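Local structure of histone acetyltransferase HPA2 and related acetyltransferases (Corynebacterium glutamicum ATCC 13032, 2QEC) at residues V65-D68 and E72-G75; A12-I17 and L51-Q56; R167-Y172 and L193-P198. The protein probably transfers acyl groups other than amino-acyl groups, as a member of the GCN5-related N-acetyltransferase (GNAT) family. The protein carries 1 engineered substitution. All coordinates share one frame; numbering follows the deposited sequence. Where two conformers were deposited one is given.

Contact 1: V65-D68 and E72-G75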
# COMPACT_ATOMS: atom_id res chain seq x y z
N VAL A 65 -21.01 -6.62 16.35
CA VAL A 65 -20.92 -7.52 17.47
C VAL A 65 -21.22 -8.94 17.04
O VAL A 65 -22.07 -9.16 16.18
CB VAL A 65 -21.91 -7.18 18.64
CG1 VAL A 65 -21.50 -5.93 19.32
CG2 VAL A 65 -23.35 -7.08 18.17
N ALA A 66 -20.57 -9.88 17.72
CA ALA A 66 -20.82 -11.31 17.61
C ALA A 66 -21.49 -11.76 18.89
O ALA A 66 -21.02 -11.40 19.96
CB ALA A 66 -19.50 -12.02 17.47
N ARG A 67 -22.52 -12.59 18.78
CA ARG A 67 -23.22 -13.11 19.91
C ARG A 67 -23.15 -14.61 19.84
O ARG A 67 -23.18 -15.19 18.74
CB ARG A 67 -24.68 -12.64 19.92
CG ARG A 67 -24.85 -11.09 20.08
CD ARG A 67 -26.33 -10.73 20.14
NE ARG A 67 -26.55 -9.32 20.49
CZ ARG A 67 -26.66 -8.33 19.61
NH1 ARG A 67 -26.62 -8.55 18.30
NH2 ARG A 67 -26.84 -7.09 20.06
N ASP A 68 -23.12 -15.23 21.01
CA ASP A 68 -23.17 -16.67 21.09
C ASP A 68 -24.62 -17.16 21.11
O ASP A 68 -25.56 -16.37 21.00
CB ASP A 68 -22.31 -17.18 22.25
CG ASP A 68 -22.82 -16.77 23.61
OD1 ASP A 68 -23.97 -16.37 23.77
OD2 ASP A 68 -22.04 -16.90 24.54
N GLU A 72 -25.36 -13.57 24.25
CA GLU A 72 -24.43 -12.60 24.81
C GLU A 72 -23.40 -12.20 23.79
O GLU A 72 -22.99 -13.00 22.95
CB GLU A 72 -23.75 -13.11 26.09
CG GLU A 72 -24.70 -13.50 27.23
CD GLU A 72 -25.24 -12.34 28.10
OE1 GLU A 72 -24.66 -11.22 28.10
OE2 GLU A 72 -26.29 -12.55 28.79
N ILE A 73 -22.97 -10.95 23.90
CA ILE A 73 -21.94 -10.40 23.05
C ILE A 73 -20.61 -10.99 23.49
O ILE A 73 -20.25 -10.95 24.68
CB ILE A 73 -21.92 -8.86 23.09
CG1 ILE A 73 -23.20 -8.30 22.45
CG2 ILE A 73 -20.66 -8.31 22.44
CD1 ILE A 73 -23.50 -6.87 22.82
N VAL A 74 -19.95 -11.67 22.55
CA VAL A 74 -18.68 -12.36 22.79
C VAL A 74 -17.53 -11.81 21.94
O VAL A 74 -16.38 -12.22 22.09
CB VAL A 74 -18.81 -13.90 22.56
CG1 VAL A 74 -19.62 -14.51 23.67
CG2 VAL A 74 -19.39 -14.24 21.20
N GLY A 75 -17.83 -10.87 21.08
CA GLY A 75 -16.80 -10.20 20.29
C GLY A 75 -17.31 -8.92 19.70
O GLY A 75 -18.52 -8.71 19.57
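The turn end of the beta hairpin 61-67/73-80 in the GNAT sheet carries a classic beta bulge, with Val74 and Gly75 both facing Ala66. Ala66 N donates to Gly75 O at 3.0 Å. Ala66 O takes Val74 N at 2.8 Å and, weakly, Gly75 N. One carbonyl thus serves both bulge residues. One residue on, Arg67 and Ile73 form an antiparallel non-hydrogen-bonded pair, and their side chains run side by side on the same face. Arg67 NE lies 4.0 Å from Ile73 CG1. The Arg67 chain is extended from CG to NE, which carries its guanidinium over Val65 CG2. Val65 CG1 packs against Ile73 CG2 on this face. Ala66 and Val74 touch Val142 of helix 142-154. Beyond the bulge, Asp68 N donates to Glu72 O, in the carbonyl plane. The Asp68 carboxylate is brought toward Glu72 and Val74 by chi1 (65°), with CG between the backbone N and the carbonyl carbon. Asp68 OD2 meets Val74 CG1 at 3.5 Å. Asp68 OD1 accepts Glu72 N at 3.2 Å, from above the carboxylate plane.

Contact 2: A12-I17 and L51-Q56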
# COMPACT_ATOMS: atom_id res chain seq x y z
N ALA A 12 -27.82 0.38 23.02
CA ALA A 12 -28.02 -0.39 24.27
C ALA A 12 -26.84 -1.34 24.57
O ALA A 12 -26.60 -1.72 25.73
CB ALA A 12 -29.26 -1.17 24.17
N ASP A 13 -26.15 -1.72 23.50
CA ASP A 13 -25.01 -2.65 23.57
C ASP A 13 -23.69 -1.99 23.95
O ASP A 13 -22.71 -2.70 24.20
CB ASP A 13 -24.78 -3.33 22.21
CG ASP A 13 -26.01 -4.10 21.70
OD1 ASP A 13 -26.61 -4.84 22.48
OD2 ASP A 13 -26.32 -4.02 20.51
N PHE A 14 -23.61 -0.67 23.95
CA PHE A 14 -22.31 -0.01 24.13
C PHE A 14 -21.59 -0.36 25.46
O PHE A 14 -20.39 -0.62 25.42
CB PHE A 14 -22.39 1.51 23.91
CG PHE A 14 -22.68 1.93 22.46
CD1 PHE A 14 -22.77 1.01 21.42
CD2 PHE A 14 -22.83 3.27 22.16
CE1 PHE A 14 -23.00 1.42 20.13
CE2 PHE A 14 -23.08 3.68 20.86
CZ PHE A 14 -23.17 2.75 19.84
N PRO A 15 -22.28 -0.36 26.62
CA PRO A 15 -21.58 -0.80 27.83
C PRO A 15 -20.87 -2.15 27.74
O PRO A 15 -19.73 -2.27 28.17
CB PRO A 15 -22.67 -0.81 28.89
CG PRO A 15 -23.60 0.23 28.45
CD PRO A 15 -23.62 0.12 26.95
N LYS A 16 -21.54 -3.15 27.18
CA LYS A 16 -20.96 -4.49 27.09
C LYS A 16 -19.82 -4.50 26.10
O LYS A 16 -18.80 -5.17 26.25
CB LYS A 16 -22.03 -5.50 26.67
CG LYS A 16 -21.51 -6.92 26.50
CD LYS A 16 -21.22 -7.56 27.86
CE LYS A 16 -20.41 -8.85 27.69
NZ LYS A 16 -21.22 -9.81 26.89
N ILE A 17 -20.01 -3.75 25.05
CA ILE A 17 -18.97 -3.62 24.01
C ILE A 17 -17.66 -3.10 24.65
O ILE A 17 -16.58 -3.67 24.45
CB ILE A 17 -19.49 -2.72 22.90
CG1 ILE A 17 -20.44 -3.49 21.99
CG2 ILE A 17 -18.37 -2.17 22.05
CD1 ILE A 17 -21.16 -2.66 21.03
N LEU A 51 -14.99 6.87 24.56
CA LEU A 51 -14.87 8.05 23.71
C LEU A 51 -14.75 7.72 22.21
O LEU A 51 -15.39 8.38 21.39
CB LEU A 51 -13.63 8.84 24.14
CG LEU A 51 -13.30 10.12 23.37
CD1 LEU A 51 -14.26 11.24 23.73
CD2 LEU A 51 -11.89 10.53 23.65
N GLN A 52 -13.94 6.73 21.87
CA GLN A 52 -13.78 6.29 20.49
C GLN A 52 -15.13 5.80 19.93
O GLN A 52 -15.51 6.17 18.83
CB GLN A 52 -12.69 5.21 20.35
CG GLN A 52 -11.27 5.77 20.25
CD GLN A 52 -10.20 4.70 20.39
OE1 GLN A 52 -10.45 3.62 20.89
NE2 GLN A 52 -9.01 5.01 19.94
N ILE A 53 -15.84 4.98 20.68
CA ILE A 53 -17.16 4.50 20.24
C ILE A 53 -18.15 5.64 20.08
O ILE A 53 -18.86 5.73 19.08
CB ILE A 53 -17.71 3.48 21.25
CG1 ILE A 53 -16.96 2.17 21.10
CG2 ILE A 53 -19.25 3.27 21.07
CD1 ILE A 53 -17.23 1.23 22.25
N GLU A 54 -18.19 6.52 21.06
CA GLU A 54 -19.20 7.56 21.13
C GLU A 54 -19.01 8.61 20.04
O GLU A 54 -19.97 9.03 19.40
CB GLU A 54 -19.15 8.19 22.52
CG GLU A 54 -20.09 9.33 22.78
CD GLU A 54 -19.63 10.16 23.97
OE1 GLU A 54 -19.55 9.61 25.09
OE2 GLU A 54 -19.33 11.36 23.76
N LYS A 55 -17.75 8.99 19.81
CA LYS A 55 -17.42 10.13 18.95
C LYS A 55 -16.85 9.76 17.59
O LYS A 55 -16.72 10.62 16.74
CB LYS A 55 -16.43 11.05 19.66
CG LYS A 55 -16.97 11.69 20.94
CD LYS A 55 -17.87 12.89 20.63
CE LYS A 55 -18.22 13.70 21.88
NZ LYS A 55 -18.61 15.11 21.56
N GLN A 56 -16.49 8.50 17.37
CA GLN A 56 -15.90 8.11 16.10
C GLN A 56 -16.65 6.96 15.44
O GLN A 56 -17.10 7.09 14.30
CB GLN A 56 -14.46 7.69 16.32
CG GLN A 56 -13.64 7.51 15.07
CD GLN A 56 -12.18 7.28 15.40
OE1 GLN A 56 -11.74 7.48 16.56
NE2 GLN A 56 -11.40 6.87 14.40
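This is an apolar helix-to-helix contact between residues 14-17 of helix 14-25 and the middle of helix 43-60, the two long N-terminal helices of this GNAT fold. Phe14 and Ile17 lie one helical turn apart on the first helix, and both reach Ile53 on the second. Each branch of Ile53 has its own partner. The CG2 methyl sits over one face of the Phe14 ring, close to its centre. Ile53 CG2 lies 3.8 Å from the centroid of the Phe14 ring and 12° off its normal, which makes this a CH-pi contact. The nearest ring atom, Phe14 CD2, is 3.7 Å from Ile53 CG2. The two side chains slide past each other in opposite directions. The other branch of Ile53 is extended (chi2 167°). It carries Ile53 CD1 to the CG2 methyl of Ile17, 3.6 Å away. The backbones stay well apart, with Phe14 CA and Ile53 CA 7.9 Å from each other.

Strand 61-67 adjoins both helices, and its Ile63 touches Phe14, Ile17 and Ile53. Val18 and Leu21, further along helix 14-25, also pack on Ile53. Nearby, Glu54 forms a salt bridge with Arg97, and Gln52 OE1 is hydrogen-bonded to the hydroxyl of Tyr129. Between the two segments themselves, only carbon atoms meet. Their cohesion therefore rests on dispersion, burial of apolar surface and the CH-pi contact, without directional polar bonds.

Contact 3: R167-Y172 and L193-P198. With EDO (1,2-ethanediol), chain F.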
# COMPACT_ATOMS: atom_id res chain seq x y z
N ARG A 167 1.25 -14.92 13.50
CA ARG A 167 0.09 -15.78 13.48
C ARG A 167 -1.11 -15.07 12.90
O ARG A 167 -1.78 -15.59 11.99
CB ARG A 167 -0.23 -16.27 14.89
CG ARG A 167 -1.33 -17.30 14.91
CD ARG A 167 -1.60 -17.82 16.32
NE ARG A 167 -1.61 -16.77 17.35
CZ ARG A 167 -2.50 -15.78 17.44
NH1 ARG A 167 -3.48 -15.65 16.54
NH2 ARG A 167 -2.39 -14.90 18.43
N ALA A 168 -1.41 -13.88 13.43
CA ALA A 168 -2.55 -13.09 12.94
C ALA A 168 -2.36 -12.70 11.46
O ALA A 168 -3.28 -12.80 10.65
CB ALA A 168 -2.76 -11.85 13.81
N ALA A 169 -1.14 -12.28 11.12
CA ALA A 169 -0.77 -11.94 9.76
C ALA A 169 -1.08 -13.08 8.79
O ALA A 169 -1.52 -12.84 7.66
CB ALA A 169 0.71 -11.59 9.71
N GLN A 170 -0.83 -14.31 9.22
CA GLN A 170 -1.07 -15.51 8.39
C GLN A 170 -2.58 -15.77 8.20
O GLN A 170 -3.02 -16.18 7.11
CB GLN A 170 -0.36 -16.75 8.99
CG GLN A 170 1.11 -16.67 8.81
CD GLN A 170 1.88 -17.80 9.48
OE1 GLN A 170 1.40 -18.46 10.40
NE2 GLN A 170 3.10 -18.01 9.01
N LEU A 171 -3.36 -15.49 9.22
CA LEU A 171 -4.83 -15.58 9.16
C LEU A 171 -5.37 -14.57 8.16
O LEU A 171 -6.17 -14.92 7.28
CB LEU A 171 -5.43 -15.34 10.55
CG LEU A 171 -6.96 -15.18 10.71
CD1 LEU A 171 -7.76 -16.17 9.83
CD2 LEU A 171 -7.37 -15.33 12.18
N TYR A 172 -4.89 -13.34 8.26
CA TYR A 172 -5.30 -12.27 7.34
C TYR A 172 -4.83 -12.50 5.91
O TYR A 172 -5.59 -12.24 4.98
CB TYR A 172 -4.83 -10.91 7.86
CG TYR A 172 -5.41 -10.54 9.21
CD1 TYR A 172 -6.76 -10.67 9.45
CD2 TYR A 172 -4.60 -10.03 10.24
CE1 TYR A 172 -7.30 -10.33 10.67
CE2 TYR A 172 -5.15 -9.71 11.50
CZ TYR A 172 -6.50 -9.85 11.70
OH TYR A 172 -7.10 -9.49 12.91
N LEU A 193 2.65 -5.49 11.57
CA LEU A 193 2.74 -5.72 10.13
C LEU A 193 1.49 -5.11 9.46
O LEU A 193 0.40 -5.62 9.59
CB LEU A 193 2.82 -7.22 9.83
CG LEU A 193 2.96 -7.54 8.31
CD1 LEU A 193 4.12 -6.85 7.69
CD2 LEU A 193 3.06 -9.01 8.04
N ALA A 194 1.68 -3.97 8.79
CA ALA A 194 0.63 -3.35 7.99
C ALA A 194 0.29 -4.28 6.86
O ALA A 194 1.20 -4.80 6.18
CB ALA A 194 1.17 -2.02 7.39
N MSE A 195 -1.00 -4.43 6.57
CA MSE A 195 -1.47 -5.28 5.48
C MSE A 195 -2.61 -4.61 4.72
O MSE A 195 -3.25 -3.72 5.22
CB MSE A 195 -1.96 -6.63 6.04
CG MSE A 195 -0.95 -7.30 6.96
SE MSE A 195 -1.38 -9.10 7.42
CE MSE A 195 -0.64 -9.71 5.94
N TRP A 196 -2.82 -5.09 3.48
CA TRP A 196 -3.76 -4.53 2.55
C TRP A 196 -4.53 -5.63 1.86
O TRP A 196 -3.91 -6.46 1.16
CB TRP A 196 -2.94 -3.80 1.48
CG TRP A 196 -3.66 -3.00 0.43
CD1 TRP A 196 -3.74 -3.29 -0.90
CD2 TRP A 196 -4.31 -1.74 0.60
NE1 TRP A 196 -4.41 -2.29 -1.56
CE2 TRP A 196 -4.78 -1.33 -0.66
CE3 TRP A 196 -4.55 -0.92 1.71
CZ2 TRP A 196 -5.46 -0.13 -0.85
CZ3 TRP A 196 -5.24 0.27 1.53
CH2 TRP A 196 -5.68 0.66 0.26
N LYS A 197 -5.85 -5.59 1.95
CA LYS A 197 -6.70 -6.38 1.05
C LYS A 197 -7.08 -5.49 -0.13
O LYS A 197 -7.75 -4.47 0.04
CB LYS A 197 -7.93 -6.93 1.76
CG LYS A 197 -8.82 -7.73 0.83
CD LYS A 197 -9.74 -8.65 1.55
CE LYS A 197 -10.53 -9.54 0.60
NZ LYS A 197 -11.16 -8.85 -0.59
N PRO A 198 -6.61 -5.84 -1.34
CA PRO A 198 -6.75 -4.90 -2.43
C PRO A 198 -8.17 -4.73 -2.93
O PRO A 198 -9.01 -5.62 -2.71
CB PRO A 198 -5.85 -5.45 -3.53
CG PRO A 198 -5.60 -6.87 -3.19
CD PRO A 198 -5.93 -7.09 -1.73
C1 EDO F . -12.79 -6.11 0.56
O1 EDO F . -11.50 -6.65 0.30
C2 EDO F . -13.85 -7.13 0.96
O2 EDO F . -13.86 -8.32 0.18
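Met195 sends CG anti to its carbonyl carbon (chi1 -51°), and with an extended chi2 this brings its selenium to Ala169 of helix 166-174; the bend at chi3 (85°) then turns CE toward the Ala169 carbonyl. Met195 is present as selenomethionine. Met195 SE is 3.7 Å from Ala169 CA and 4.0 Å from Ala169 CB. Met195 CE lies 3.7 Å from Ala169 O. Further along the helix, Tyr172 CB touches Met195 SE at 3.9 Å. The selenium stands at the edge of the Tyr172 ring, near its plane. At the other end, Leu193 CD2 meets Ala169 CB at 3.9 Å. Ala169 thus packs against two residues that point from the same side of strand 192-197.

Helix and strand segments run almost parallel, 4° apart, with their axes 10.0 Å from each other. This is a helix lying on the sheet in the C-terminal part of the GNAT fold. Tyr172 also rests on Leu161 and Ala163 of strand 159-163. Trp196 NE1, on the strand, is hydrogen-bonded to Pro179 O of the second subunit. The end of Lys197 leads away from the helix. The helix-strand contact is mainly apolar, with Met195 CE also resting on the Ala169 carbonyl oxygen. It is held by shape and dispersion: a small alanine lets the long selenomethionine side chain lie close to the helix backbone.

Overall arrangement
Contacts 1 and 2 adjoin, with centres 15 Å apart, and helix 43-60 of contact 2 leads straight into strand 61-67 of contact 1. Polar bonds tie them together. Lys16 NZ lies 2.7 Å from Ile73 O, a probable hydrogen bond, and Arg67 NH2 makes a 3.2 Å salt bridge to Asp13 OD2. Val65 also packs on Ile17. Contact 3 stands apart, its centre 23 Å from that of contact 1 and 26 Å from that of contact 2. It reaches the same sheet as contact 1, while contacts 2 and 3 lie on opposite sides of the chain's centre. The 1,2-ethanediol molecules near Phe14 and Tyr172 probably come from the crystallisation liquor; no active-site role follows from them.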